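Local atomic coordinates of nuclear import protein MOG1 (Saccharomyces cerevisiae, PDB entry 1JHS), a protein that binds the Ran GTPase Gsp1 and takes part in the Ran system for nuclear protein import and poly(A)+ mRNA export. Residues L130-L133 and T138-V141. The protein carries 1 engineered substitution. Numbering follows the deposited sequence.
Sequences LIRL and TDVV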
ATOM      1  N   LEU A 130       0.206   2.812   7.562  1.00  8.16           N
ATOM      2  CA  LEU A 130       1.206   2.642   8.608  1.00  8.29           C
ATOM      3  C   LEU A 130       0.482   2.033   9.794  1.00  8.34           C
ATOM      4  O   LEU A 130      -0.594   2.501  10.158  1.00  8.10           O
ATOM      5  CB  LEU A 130       1.781   3.996   9.023  1.00  8.31           C
ATOM      6  CG  LEU A 130       2.614   3.986  10.313  1.00  8.29           C
ATOM      7  CD1 LEU A 130       3.856   3.036  10.189  1.00  8.28           C
ATOM      8  CD2 LEU A 130       3.064   5.431  10.599  1.00  8.01           C
ATOM      9  N   ILE A 131       1.053   0.974  10.365  1.00  8.63           N
ATOM     10  CA  ILE A 131       0.506   0.324  11.553  1.00  8.58           C
ATOM     11  C   ILE A 131       1.705   0.305  12.503  1.00  8.82           C
ATOM     12  O   ILE A 131       2.676  -0.410  12.262  1.00  8.62           O
ATOM     13  CB  ILE A 131       0.061  -1.128  11.266  1.00  8.68           C
ATOM     14  CG1 ILE A 131      -1.105  -1.117  10.270  1.00  8.39           C
ATOM     15  CG2 ILE A 131      -0.391  -1.785  12.567  1.00  9.52           C
ATOM     16  CD1 ILE A 131      -1.493  -2.496   9.685  1.00  7.64           C
ATOM     17  N   ARG A 132       1.637   1.097  13.567  1.00  8.94           N
ATOM     18  CA  ARG A 132       2.757   1.168  14.504  1.00  9.58           C
ATOM     19  C   ARG A 132       2.682   0.099  15.589  1.00  9.99           C
ATOM     20  O   ARG A 132       1.756   0.112  16.402  1.00 10.10           O
ATOM     21  CB  ARG A 132       2.779   2.561  15.150  1.00  9.77           C
ATOM     22  CG  ARG A 132       2.557   3.719  14.140  1.00  9.58           C
ATOM     23  CD  ARG A 132       3.174   5.026  14.650  1.00  9.62           C
ATOM     24  NE  ARG A 132       4.627   5.004  14.490  1.00 10.18           N
ATOM     25  CZ  ARG A 132       5.452   5.947  14.951  1.00 10.47           C
ATOM     26  NH1 ARG A 132       4.976   6.992  15.621  1.00 10.28           N
ATOM     27  NH2 ARG A 132       6.756   5.867  14.690  1.00 10.85           N
ATOM     28  N   LEU A 133       3.632  -0.837  15.586  1.00 10.26           N
ATOM     29  CA  LEU A 133       3.690  -1.866  16.622  1.00 10.94           C
ATOM     30  C   LEU A 133       4.766  -1.395  17.610  1.00 11.81           C
ATOM     31  O   LEU A 133       5.877  -1.936  17.677  1.00 11.92           O
ATOM     32  CB  LEU A 133       4.062  -3.213  16.017  1.00 11.08           C
ATOM     33  CG  LEU A 133       3.042  -3.725  14.987  1.00 10.96           C
ATOM     34  CD1 LEU A 133       3.500  -5.102  14.496  1.00 11.22           C
ATOM     35  CD2 LEU A 133       1.639  -3.833  15.619  1.00 11.34           C
ATOM     36  N   THR A 138       8.435  -1.719  15.844  1.00 14.37           N
ATOM     37  CA  THR A 138       8.265  -1.998  14.430  1.00 13.15           C
ATOM     38  C   THR A 138       7.172  -1.122  13.839  1.00 12.51           C
ATOM     39  O   THR A 138       6.106  -0.991  14.427  1.00 11.89           O
ATOM     40  CB  THR A 138       7.891  -3.474  14.221  1.00 13.36           C
ATOM     41  OG1 THR A 138       8.963  -4.306  14.688  1.00 13.85           O
ATOM     42  CG2 THR A 138       7.618  -3.759  12.756  1.00 12.94           C
ATOM     43  N   ASP A 139       7.460  -0.510  12.690  1.00 11.52           N
ATOM     44  CA  ASP A 139       6.476   0.295  11.959  1.00 10.87           C
ATOM     45  C   ASP A 139       6.138  -0.577  10.735  1.00 10.11           C
ATOM     46  O   ASP A 139       7.015  -0.844   9.901  1.00  9.67           O
ATOM     47  CB  ASP A 139       7.079   1.627  11.465  1.00 11.26           C
ATOM     48  CG  ASP A 139       6.819   2.785  12.428  1.00 12.02           C
ATOM     49  OD1 ASP A 139       5.993   2.597  13.367  1.00 11.76           O
ATOM     50  OD2 ASP A 139       7.419   3.883  12.237  1.00 12.10           O
ATOM     51  N   VAL A 140       4.902  -1.079  10.679  1.00  9.46           N
ATOM     52  CA  VAL A 140       4.479  -1.897   9.530  1.00  8.64           C
ATOM     53  C   VAL A 140       4.002  -0.950   8.425  1.00  8.66           C
ATOM     54  O   VAL A 140       3.099  -0.144   8.663  1.00  8.48           O
ATOM     55  CB  VAL A 140       3.313  -2.804   9.886  1.00  8.88           C
ATOM     56  CG1 VAL A 140       2.923  -3.665   8.654  1.00  7.77           C
ATOM     57  CG2 VAL A 140       3.695  -3.684  11.083  1.00  8.43           C
ATOM     58  N   VAL A 141       4.583  -1.059   7.224  1.00  8.14           N
ATOM     59  CA  VAL A 141       4.164  -0.199   6.112  1.00  7.98           C
ATOM     60  C   VAL A 141       3.565  -1.079   5.003  1.00  8.38           C
ATOM     61  O   VAL A 141       4.206  -1.995   4.509  1.00  8.07           O
ATOM     62  CB  VAL A 141       5.338   0.659   5.555  1.00  8.23           C
ATOM     63  CG1 VAL A 141       4.867   1.529   4.372  1.00  8.05           C
ATOM     64  CG2 VAL A 141       5.883   1.579   6.669  1.00  8.08           C
TER
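A bend at chi3 (76°) brings the R132 guanidinium alongside the carboxylate of D139, whose CG is only roughly anti to its carbonyl carbon; the two side chains then lie side by side. The grip is side-on and bidentate: NE of R132 reaches OD1 of D139 at 3.0 Å, nearly straight (169°) and on the syn side, while NH2 meets OD2 at 3.2 Å. With the guanidinium and carboxylate planes 41° apart, the fork is twisted rather than coplanar. H77 and the backbone N of V65 also bond to OD2, and the carbonyl of K67 takes NH1 of R132. A leucine in place of R132 would probably leave the buried D139 carboxylate without its arginine partner and K67 O without this donor. Beside the pair, CD1 of L130 packs 3.7 Å from CG of D139. On the other face, L133 CD1 touches V140 CG2 at 3.7 Å. I131 N to V140 O (2.9 Å) and V140 N to I131 O (2.8 Å), with L133–T138 also paired both ways, set the register. Helix 70-83 packs on the face bearing L130, R132 and V141. Alternation with non-hydrogen-bonded pairs marks antiparallel pairing, and the four-residue connection makes strands 124-133 and 138-147 a beta hairpin within the Mog1 sheet.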